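Local coordinates for protein acyl-CoA hydrolase (Bacillus halodurans, PDB 1VPM) that probably hydrolyses the thioester bond of long-chain fatty acyl-CoAs and binds coenzyme A, at residues 20-25 and 55-60; 49-54 and 122-127; 89-94 and 103-108. All blocks are in the same frame, centred on the assembly; numbering follows the deposited sequence.

The three contacts lie in one HotDog domain, in which a curved antiparallel sheet wraps around helix 43-62. Interactions 1 and 2 share that helix: its last turns meet the entry to strand 24-29, and its middle packs on strand 116-129. Interaction 3 is the hairpin of strands 85-95 and 99-109, which fills the sheet between those two strands. The centres of interactions 2 and 3 are about 8 Å apart, and that of interaction 1 is about 10 Å from each. Along the chain the segments of interactions 1 and 2 alternate, while both strands of interaction 3 fall between 55-60 and 122-127. The helix is thus tied to the sheet at two places, with coenzyme A on the sheet's far side.

Interaction 1 (20-25 and 55-60); sequences ERSRTI and ALTAMK
The guanidinium of Arg21 is approached obliquely by the carbonyl oxygen of Lys60, and the bond from Arg21 NE to Lys60 O is weak at 3.3 Å. Arg21 NH2 has a further partner in Asn63 OD1, and Tyr17 makes a cation-pi contact with the group. The second guanidinium, that of Arg23 in one of its two conformers, takes the Glu20 carboxylate at its edge, NE and NH2 each holding one oxygen. The centre of the contact is the amine of Lys60, which the bend at chi3 (75°) turns onto the loop. There Lys60 NZ gives a bond of 3.1 Å to Thr24 OG1 and another of 3.2 Å to Arg23 O, the latter from above the carbonyl plane. Thr24 OG1 in turn donates to Ser22 O at 2.8 Å. The same carbonyl rests on the helix, with Thr57 CG2 3.3 Å from Ser22 O. Thr57 OG1 is bonded to Ile53 O in the preceding helical turn. Leu56 and Lys60 also pack against a second subunit. Ser22 OG is bonded to Val19 O and to Val92 N of strand 85-95. The loop thus fastens the last turns of the HotDog helix, 43-62, to strand 24-29, which runs beside strand 85-95.

Interaction 2 (49-54 and 122-127); sequences YIDEIA and SFLTMV. With COA (coenzyme A), chain D.
A buried carboxylate pressed against a leucine methyl sets this helix-on-strand contact apart: Asp51 OD1 lies 3.7 Å from Leu124 CD2, the two side chains crossing at about a right angle. With CG anti to the backbone N (chi1 -171°), the Asp51 carboxylate swings from the flank of the helix toward the strand. Its polar needs are met elsewhere, OD1 by the hydroxyl of Thr68, a coenzyme A-binding residue, and OD2 more weakly by the backbone N of Gly44 of a third subunit. Most of the remainder is apolar. Leu124 reaches the helix with both methyls, spanning two residues: CD1 is 3.7 Å from Ile50 CG2, and CD2 sits 3.9 Å from Ala54 CB. Ile50 CG2 also touches the hydroxyl of Ser122, at 3.7 Å from OG. Further along the strand, selenomethionine Met126 bends at chi2 (-56°), which brings its SE to 4.2 Å from Ala54 CB.

Ser122, Leu124 and Met126 therefore form the helix-facing row of the strand, while Thr125 and Val127 meet coenzyme A on the other face. Thr125 packs on the adenine, its CG2 3.3 Å from N3A, and Val127 CG2 lies 3.4 Å from the ribose oxygen O4B. One strand thus separates the domain core from the nucleotide. The axes of 49-54 and 122-127 lie 50° apart, within the HotDog arrangement of a long helix embraced by an antiparallel sheet. Strands 99-109 and 65-75 flank strand 116-129, bonding to Leu124 through Val102 and to Thr125 through Ala69 and Ser70, while Ile50 and Ile53 extend the helix packing to strands 99-109 and 85-95.

Interaction 3 (89-94 and 103-108); sequences EGFVTH and YVRVHS
Tyr103 pairs with Phe91 through two backbone bonds, N to O and O to N, each 3.0 Å. Their side chains run side by side, the rings oblique with planes 55° apart, Phe91 CZ 3.5 Å from Tyr103 CD2. Thr93 CG2 rests on Tyr103 CB, and the phenol OH bonds to Glu121. Val104 sits opposite Gly90 in a non-hydrogen-bonded pair, their CA atoms 4.3 Å apart, and turns its side chain to Ile53 of helix 43-62. Arg105 N bonds to Glu89 O and Glu89 N to Arg105 O. With CG between the backbone N and carbonyl carbon (chi1 45°), the extended Arg105 chain brings NE alongside Glu89, for a nearly straight bond (171°) of 2.9 Å to OE1. The acceptor lies in the guanidinium plane, but the donor stands above the carboxylate plane. Phe91 CE1 lies over a face of the guanidinium, 3.8 Å from NH2, and a water bridges that NH2 to Glu89 OE2. A leucine in place of Arg105 would probably leave Glu89 OE1 without its mate here and deprive Glu147 of the arginine's NH1. Charges thus alternate from Glu89 through Arg105 to Glu147, probably stabilising one another across this face of the hairpin.

Interaction 1 (20-25 and 55-60)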
loop_
_atom_site.group_PDB
_atom_site.type_symbol
_atom_site.label_atom_id
_atom_site.label_comp_id
_atom_site.label_asym_id
_atom_site.label_seq_id
_atom_site.Cartn_x
_atom_site.Cartn_y
_atom_site.Cartn_z
ATOM N N GLU A 20 1.676 30.659 10.941
ATOM C CA GLU A 20 0.400 30.113 10.601
ATOM C C GLU A 20 0.219 29.749 9.154
ATOM O O GLU A 20 -0.575 28.885 8.872
ATOM C CB GLU A 20 -0.689 31.115 11.025
ATOM C CG GLU A 20 -2.089 30.619 11.023
ATOM C CD GLU A 20 -2.357 29.458 12.016
ATOM O OE1 GLU A 20 -1.635 29.286 13.015
ATOM O OE2 GLU A 20 -3.302 28.714 11.776
ATOM N N ARG A 21 0.947 30.382 8.224
ATOM C CA ARG A 21 0.846 30.019 6.789
ATOM C C ARG A 21 1.249 28.561 6.565
ATOM O O ARG A 21 0.738 27.918 5.697
ATOM C CB ARG A 21 1.731 30.951 5.900
ATOM C CG ARG A 21 1.972 30.558 4.378
ATOM C CD ARG A 21 3.302 31.209 3.683
ATOM N NE ARG A 21 3.262 31.148 2.210
ATOM C CZ ARG A 21 2.531 31.948 1.455
ATOM N NH1 ARG A 21 1.763 32.878 2.008
ATOM N NH2 ARG A 21 2.535 31.821 0.140
ATOM N N SER A 22 2.231 28.094 7.330
ATOM C CA SER A 22 2.859 26.787 7.119
ATOM C C SER A 22 2.113 25.688 7.903
ATOM O O SER A 22 2.258 24.489 7.602
ATOM C CB SER A 22 4.337 26.860 7.603
ATOM O OG SER A 22 4.480 26.854 9.068
ATOM N N ARG A 23 1.325 26.085 8.911
ATOM C CA ARG A 23 0.884 25.112 9.922
ATOM C C ARG A 23 -0.031 24.080 9.290
ATOM O O ARG A 23 -0.927 24.416 8.527
ATOM C CB ARG A 23 0.257 25.818 11.117
ATOM C CG ARG A 23 -0.130 24.825 12.231
ATOM C CD ARG A 23 -0.475 25.544 13.524
ATOM N NE ARG A 23 -1.725 26.259 13.336
ATOM C CZ ARG A 23 -2.935 25.714 13.411
ATOM N NH1 ARG A 23 -3.092 24.422 13.691
ATOM N NH2 ARG A 23 -4.005 26.478 13.201
ATOM N N THR A 24 0.222 22.801 9.575
ATOM C CA THR A 24 -0.469 21.726 8.952
ATOM C C THR A 24 -0.816 20.666 9.975
ATOM O O THR A 24 -0.074 20.380 10.878
ATOM C CB THR A 24 0.354 21.069 7.831
ATOM O OG1 THR A 24 0.861 22.097 6.961
ATOM C CG2 THR A 24 -0.406 20.002 7.030
ATOM N N ILE A 25 -2.016 20.152 9.817
ATOM C CA ILE A 25 -2.536 19.059 10.657
ATOM C C ILE A 25 -2.852 17.816 9.843
ATOM O O ILE A 25 -3.409 17.858 8.707
ATOM C CB ILE A 25 -3.763 19.514 11.445
ATOM C CG1 ILE A 25 -3.310 20.521 12.535
ATOM C CG2 ILE A 25 -4.521 18.267 12.058
ATOM C CD1 ILE A 25 -4.402 21.359 12.976
ATOM N N ALA A 55 7.160 17.803 5.382
ATOM C CA ALA A 55 7.275 18.116 3.955
ATOM C C ALA A 55 6.134 19.028 3.549
ATOM O O ALA A 55 6.361 20.020 2.855
ATOM C CB ALA A 55 7.254 16.879 3.135
ATOM N N LEU A 56 4.899 18.689 3.945
ATOM C CA LEU A 56 3.765 19.545 3.636
ATOM C C LEU A 56 3.909 20.949 4.199
ATOM O O LEU A 56 3.677 21.948 3.493
ATOM C CB LEU A 56 2.442 18.894 4.098
ATOM C CG LEU A 56 1.875 17.734 3.281
ATOM C CD1 LEU A 56 0.886 16.969 4.111
ATOM C CD2 LEU A 56 1.228 18.251 1.993
ATOM N N THR A 57 4.292 21.006 5.450
ATOM C CA THR A 57 4.548 22.268 6.136
ATOM C C THR A 57 5.583 23.149 5.415
ATOM O O THR A 57 5.388 24.362 5.177
ATOM C CB THR A 57 4.939 21.965 7.571
ATOM O OG1 THR A 57 3.848 21.215 8.195
ATOM C CG2 THR A 57 5.227 23.234 8.357
ATOM N N ALA A 58 6.706 22.533 5.063
ATOM C CA ALA A 58 7.803 23.247 4.445
ATOM C C ALA A 58 7.426 23.671 3.021
ATOM O O ALA A 58 7.750 24.761 2.585
ATOM C CB ALA A 58 9.048 22.343 4.446
HETATM N N MSE A 59 6.679 22.826 2.310
HETATM C CA MSE A 59 6.216 23.177 0.965
HETATM C C MSE A 59 5.268 24.385 1.007
HETATM O O MSE A 59 5.329 25.282 0.148
HETATM C CB MSE A 59 5.571 21.986 0.272
HETATM C CG MSE A 59 6.610 20.934 -0.039
HETATM SE SE MSE A 59 5.611 19.328 -0.712
HETATM C CE MSE A 59 5.194 20.057 -2.364
ATOM N N LYS A 60 4.424 24.427 2.013
ATOM C CA LYS A 60 3.524 25.568 2.202
ATOM C C LYS A 60 4.254 26.847 2.516
ATOM O O LYS A 60 3.835 27.934 2.064
ATOM C CB LYS A 60 2.490 25.298 3.310
ATOM C CG LYS A 60 1.400 24.440 2.857
ATOM C CD LYS A 60 0.614 23.749 3.976
ATOM C CE LYS A 60 -0.330 24.579 4.737
ATOM N NZ LYS A 60 -1.305 23.644 5.412
#

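Interaction 2 (49-54 and 122-127)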
loop_
_atom_site.group_PDB
_atom_site.type_symbol
_atom_site.label_atom_id
_atom_site.label_comp_id
_atom_site.label_asym_id
_atom_site.label_seq_id
_atom_site.Cartn_x
_atom_site.Cartn_y
_atom_site.Cartn_z
ATOM N N TYR A 49 5.086 9.362 9.103
ATOM C CA TYR A 49 4.035 10.399 9.212
ATOM C C TYR A 49 4.575 11.746 9.629
ATOM O O TYR A 49 4.131 12.794 9.106
ATOM C CB TYR A 49 2.950 9.990 10.178
ATOM C CG TYR A 49 2.167 8.770 9.817
ATOM C CD1 TYR A 49 1.943 8.410 8.504
ATOM C CD2 TYR A 49 1.546 8.035 10.839
ATOM C CE1 TYR A 49 1.164 7.298 8.210
ATOM C CE2 TYR A 49 0.743 6.975 10.547
ATOM C CZ TYR A 49 0.593 6.592 9.245
ATOM O OH TYR A 49 -0.200 5.518 8.954
ATOM N N ILE A 50 5.586 11.769 10.505
ATOM C CA ILE A 50 6.253 12.993 10.922
ATOM C C ILE A 50 6.927 13.696 9.718
ATOM O O ILE A 50 6.762 14.895 9.517
ATOM C CB ILE A 50 7.299 12.690 12.020
ATOM C CG1 ILE A 50 6.643 12.423 13.371
ATOM C CG2 ILE A 50 8.332 13.829 12.196
ATOM C CD1 ILE A 50 7.545 11.807 14.346
ATOM N N ASP A 51 7.647 12.942 8.900
ATOM C CA ASP A 51 8.286 13.538 7.713
ATOM C C ASP A 51 7.235 13.993 6.713
ATOM O O ASP A 51 7.417 15.031 6.086
ATOM C CB ASP A 51 9.197 12.543 7.037
ATOM C CG ASP A 51 10.020 13.178 5.944
ATOM O OD1 ASP A 51 10.967 13.917 6.362
ATOM O OD2 ASP A 51 9.749 12.937 4.731
ATOM N N GLU A 52 6.139 13.264 6.555
ATOM C CA GLU A 52 5.079 13.632 5.609
ATOM C C GLU A 52 4.538 14.988 5.970
ATOM O O GLU A 52 4.363 15.864 5.094
ATOM C CB GLU A 52 3.956 12.574 5.639
ATOM C CG GLU A 52 2.917 12.721 4.593
ATOM C CD GLU A 52 1.806 11.671 4.691
ATOM O OE1 GLU A 52 2.095 10.497 5.052
ATOM O OE2 GLU A 52 0.663 12.065 4.418
ATOM N N ILE A 53 4.245 15.180 7.251
ATOM C CA ILE A 53 3.633 16.448 7.674
ATOM C C ILE A 53 4.704 17.543 7.593
ATOM O O ILE A 53 4.417 18.680 7.259
ATOM C CB ILE A 53 2.919 16.365 9.019
ATOM C CG1 ILE A 53 1.995 17.578 9.223
ATOM C CG2 ILE A 53 3.785 16.212 10.125
ATOM C CD1 ILE A 53 1.032 17.434 10.329
ATOM N N ALA A 54 5.945 17.215 7.863
ATOM C CA ALA A 54 6.988 18.214 7.750
ATOM C C ALA A 54 7.204 18.710 6.338
ATOM O O ALA A 54 7.472 19.897 6.136
ATOM C CB ALA A 54 8.279 17.705 8.356
ATOM N N SER A 122 9.328 16.426 17.673
ATOM C CA SER A 122 10.573 16.373 16.961
ATOM C C SER A 122 10.804 17.674 16.176
ATOM O O SER A 122 9.910 18.446 15.971
ATOM C CB SER A 122 10.525 15.095 16.098
ATOM O OG SER A 122 10.509 15.316 14.721
ATOM N N PHE A 123 12.059 17.947 15.883
ATOM C CA PHE A 123 12.451 18.973 14.897
ATOM C C PHE A 123 13.120 18.332 13.685
ATOM O O PHE A 123 13.877 17.352 13.824
ATOM C CB PHE A 123 13.478 19.922 15.479
ATOM C CG PHE A 123 12.974 20.744 16.628
ATOM C CD1 PHE A 123 12.199 21.886 16.390
ATOM C CD2 PHE A 123 13.339 20.451 17.919
ATOM C CE1 PHE A 123 11.742 22.681 17.466
ATOM C CE2 PHE A 123 12.884 21.224 18.951
ATOM C CZ PHE A 123 12.085 22.347 18.719
ATOM N N LEU A 124 12.738 18.804 12.494
ATOM C CA LEU A 124 13.380 18.436 11.290
ATOM C C LEU A 124 13.964 19.643 10.571
ATOM O O LEU A 124 13.561 20.800 10.804
ATOM C CB LEU A 124 12.374 17.775 10.364
ATOM C CG LEU A 124 11.738 16.467 10.813
ATOM C CD1 LEU A 124 10.541 16.750 11.695
ATOM C CD2 LEU A 124 11.281 15.593 9.603
ATOM N N THR A 125 14.905 19.369 9.697
ATOM C CA THR A 125 15.462 20.415 8.843
ATOM C C THR A 125 15.085 20.064 7.413
ATOM O O THR A 125 15.555 19.035 6.847
ATOM C CB THR A 125 16.976 20.543 9.000
ATOM O OG1 THR A 125 17.321 20.934 10.348
ATOM C CG2 THR A 125 17.497 21.631 8.057
HETATM N N MSE A 126 14.302 20.960 6.794
HETATM C CA MSE A 126 13.839 20.791 5.436
HETATM C C MSE A 126 14.538 21.818 4.565
HETATM O O MSE A 126 14.736 22.927 5.007
HETATM C CB MSE A 126 12.322 21.024 5.363
HETATM C CG MSE A 126 11.468 20.229 6.343
HETATM SE SE MSE A 126 11.793 18.239 6.165
HETATM C CE MSE A 126 11.076 18.100 4.417
ATOM N N VAL A 127 14.862 21.451 3.333
ATOM C CA VAL A 127 15.552 22.338 2.398
ATOM C C VAL A 127 14.704 22.500 1.182
ATOM O O VAL A 127 14.306 21.517 0.605
ATOM C CB VAL A 127 16.975 21.817 2.056
ATOM C CG1 VAL A 127 17.629 22.708 1.028
ATOM C CG2 VAL A 127 17.818 21.806 3.317
HETATM N N1A COA D . 21.035 18.966 9.099
HETATM C C2A COA D . 20.532 20.233 9.181
HETATM N N3A COA D . 20.786 21.145 8.142
HETATM C C4A COA D . 21.517 20.757 7.057
HETATM C C5A COA D . 22.047 19.458 6.971
HETATM C C6A COA D . 21.811 18.548 8.006
HETATM N N6A COA D . 22.439 17.358 7.992
HETATM N N7A COA D . 22.749 19.369 5.799
HETATM C C8A COA D . 22.667 20.566 5.155
HETATM N N9A COA D . 21.918 21.424 5.923
HETATM C C1B COA D . 21.436 22.729 5.515
HETATM C C2B COA D . 22.594 23.692 5.376
HETATM O O2B COA D . 23.001 24.164 6.633
HETATM C C3B COA D . 21.978 24.758 4.484
HETATM O O3B COA D . 21.368 25.695 5.355
HETATM P P3B COA D . 21.142 27.235 5.004
HETATM O O7A COA D . 22.289 27.998 5.532
HETATM O O8A COA D . 19.923 27.798 5.615
HETATM O O9A COA D . 20.945 27.318 3.518
HETATM C C4B COA D . 21.004 23.954 3.610
HETATM O O4B COA D . 20.937 22.657 4.204
HETATM C C5B COA D . 21.464 23.772 2.161
HETATM O O5B COA D . 22.748 23.151 2.180
HETATM P P1A COA D . 24.031 23.674 1.306
HETATM O O1A COA D . 25.286 23.491 2.133
HETATM O O2A COA D . 23.822 25.084 0.794
HETATM O O3A COA D . 24.068 22.746 -0.013
HETATM P P2A COA D . 24.199 21.134 -0.100
HETATM O O4A COA D . 25.257 20.653 0.882
HETATM O O5A COA D . 24.447 20.812 -1.563
HETATM O O6A COA D . 22.738 20.535 0.294
HETATM C CBP COA D . 21.453 18.821 1.354
HETATM C CCP COA D . 22.477 19.938 1.554
HETATM C CDP COA D . 20.800 18.475 2.696
HETATM C CEP COA D . 20.379 19.371 0.392
HETATM C CAP COA D . 22.165 17.576 0.751
HETATM O OAP COA D . 23.244 17.059 1.522
HETATM C C9P COA D . 21.148 16.489 0.462
HETATM O O9P COA D . 20.416 16.615 -0.735
HETATM N N8P COA D . 20.937 15.473 1.314
HETATM C C7P COA D . 19.932 14.500 0.932
HETATM C C6P COA D . 18.517 15.014 1.215
HETATM C C5P COA D . 17.488 13.950 0.888
HETATM O O5P COA D . 17.366 13.581 -0.298
HETATM N N4P COA D . 16.774 13.443 1.898
HETATM C C3P COA D . 15.732 12.478 1.669
HETATM C C2P COA D . 16.063 11.009 1.934
HETATM S S1P COA D . 17.662 10.282 1.375
#

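Interaction 3 (89-94 and 103-108)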
loop_
_atom_site.group_PDB
_atom_site.type_symbol
_atom_site.label_atom_id
_atom_site.label_comp_id
_atom_site.label_asym_id
_atom_site.label_seq_id
_atom_site.Cartn_x
_atom_site.Cartn_y
_atom_site.Cartn_z
ATOM N N GLU A 89 0.807 17.616 14.128
ATOM C CA GLU A 89 0.792 19.043 13.805
ATOM C C GLU A 89 2.203 19.518 13.580
ATOM O O GLU A 89 3.062 19.230 14.387
ATOM C CB GLU A 89 0.149 19.842 14.945
ATOM C CG GLU A 89 0.060 21.339 14.664
ATOM C CD GLU A 89 -0.449 22.150 15.838
ATOM O OE1 GLU A 89 -0.633 21.637 16.960
ATOM O OE2 GLU A 89 -0.697 23.340 15.631
ATOM N N GLY A 90 2.409 20.245 12.509
ATOM C CA GLY A 90 3.706 20.744 12.145
ATOM C C GLY A 90 3.641 22.235 11.830
ATOM O O GLY A 90 2.598 22.720 11.342
ATOM N N PHE A 91 4.720 22.922 12.126
ATOM C CA PHE A 91 4.927 24.287 11.638
ATOM C C PHE A 91 6.380 24.670 11.592
ATOM O O PHE A 91 7.211 24.126 12.316
ATOM C CB PHE A 91 4.111 25.288 12.456
ATOM C CG PHE A 91 4.247 25.151 13.928
ATOM C CD1 PHE A 91 3.380 24.340 14.652
ATOM C CD2 PHE A 91 5.170 25.908 14.613
ATOM C CE1 PHE A 91 3.472 24.275 16.025
ATOM C CE2 PHE A 91 5.256 25.846 15.987
ATOM C CZ PHE A 91 4.386 25.037 16.687
ATOM N N VAL A 92 6.674 25.602 10.689
ATOM C CA VAL A 92 8.012 26.152 10.540
ATOM C C VAL A 92 8.246 27.051 11.736
ATOM O O VAL A 92 7.445 27.944 12.015
ATOM C CB VAL A 92 8.160 26.936 9.201
ATOM C CG1 VAL A 92 9.488 27.627 9.142
ATOM C CG2 VAL A 92 8.021 26.027 8.049
ATOM N N THR A 93 9.392 26.864 12.402
ATOM C CA THR A 93 9.722 27.593 13.605
ATOM C C THR A 93 10.817 28.608 13.371
ATOM O O THR A 93 10.899 29.576 14.113
ATOM C CB THR A 93 10.247 26.660 14.706
ATOM O OG1 THR A 93 11.256 25.812 14.191
ATOM C CG2 THR A 93 9.149 25.825 15.206
ATOM N N HIS A 94 11.609 28.419 12.323
ATOM C CA HIS A 94 12.816 29.266 12.062
ATOM C C HIS A 94 13.375 28.886 10.702
ATOM O O HIS A 94 13.168 27.802 10.228
ATOM C CB HIS A 94 13.912 29.046 13.131
ATOM C CG HIS A 94 15.021 30.068 13.139
ATOM N ND1 HIS A 94 16.287 29.800 12.659
ATOM C CD2 HIS A 94 15.083 31.311 13.680
ATOM C CE1 HIS A 94 17.063 30.853 12.852
ATOM N NE2 HIS A 94 16.363 31.788 13.465
ATOM N N TYR A 103 8.983 22.027 13.425
ATOM C CA TYR A 103 8.569 21.339 14.660
ATOM C C TYR A 103 7.324 20.519 14.373
ATOM O O TYR A 103 6.363 20.996 13.750
ATOM C CB TYR A 103 8.314 22.385 15.767
ATOM C CG TYR A 103 7.558 21.840 16.965
ATOM C CD1 TYR A 103 8.208 21.130 17.959
ATOM C CD2 TYR A 103 6.166 22.012 17.075
ATOM C CE1 TYR A 103 7.494 20.629 19.071
ATOM C CE2 TYR A 103 5.465 21.548 18.173
ATOM C CZ TYR A 103 6.097 20.827 19.137
ATOM O OH TYR A 103 5.342 20.390 20.191
ATOM N N VAL A 104 7.330 19.277 14.847
ATOM C CA VAL A 104 6.202 18.391 14.749
ATOM C C VAL A 104 5.872 17.820 16.126
ATOM O O VAL A 104 6.718 17.295 16.779
ATOM C CB VAL A 104 6.454 17.252 13.739
ATOM C CG1 VAL A 104 5.249 16.348 13.637
ATOM C CG2 VAL A 104 6.755 17.796 12.338
ATOM N N ARG A 105 4.574 17.817 16.464
ATOM C CA ARG A 105 4.055 17.137 17.666
ATOM C C ARG A 105 3.077 16.068 17.232
ATOM O O ARG A 105 2.249 16.256 16.305
ATOM C CB ARG A 105 3.438 18.091 18.666
ATOM C CG ARG A 105 2.515 19.168 18.155
ATOM C CD ARG A 105 1.862 19.904 19.360
ATOM N NE ARG A 105 1.370 21.219 18.967
ATOM C CZ ARG A 105 1.816 22.365 19.491
ATOM N NH1 ARG A 105 2.791 22.399 20.391
ATOM N NH2 ARG A 105 1.310 23.506 19.067
ATOM N N VAL A 106 3.143 14.943 17.928
ATOM C CA VAL A 106 2.288 13.790 17.646
ATOM C C VAL A 106 1.575 13.368 18.954
ATOM O O VAL A 106 2.192 13.220 20.012
ATOM C CB VAL A 106 3.113 12.607 17.112
ATOM C CG1 VAL A 106 2.192 11.447 16.814
ATOM C CG2 VAL A 106 3.981 12.997 15.907
ATOM N N HIS A 107 0.256 13.207 18.872
ATOM C CA HIS A 107 -0.589 12.693 19.980
ATOM C C HIS A 107 -1.344 11.481 19.478
ATOM O O HIS A 107 -1.593 11.347 18.270
ATOM C CB HIS A 107 -1.647 13.717 20.430
ATOM C CG HIS A 107 -1.073 14.872 21.183
ATOM N ND1 HIS A 107 -0.438 15.925 20.555
ATOM C CD2 HIS A 107 -1.039 15.128 22.509
ATOM C CE1 HIS A 107 -0.035 16.786 21.481
ATOM N NE2 HIS A 107 -0.395 16.330 22.675
ATOM N N SER A 108 -1.662 10.585 20.408
ATOM C CA SER A 108 -2.631 9.518 20.139
ATOM C C SER A 108 -3.964 9.921 20.718
ATOM O O SER A 108 -4.021 10.533 21.784
ATOM C CB SER A 108 -2.191 8.186 20.738
ATOM O OG SER A 108 -1.938 8.349 22.128
HETATM O O HOH W 1 -1.026 25.058 17.607
#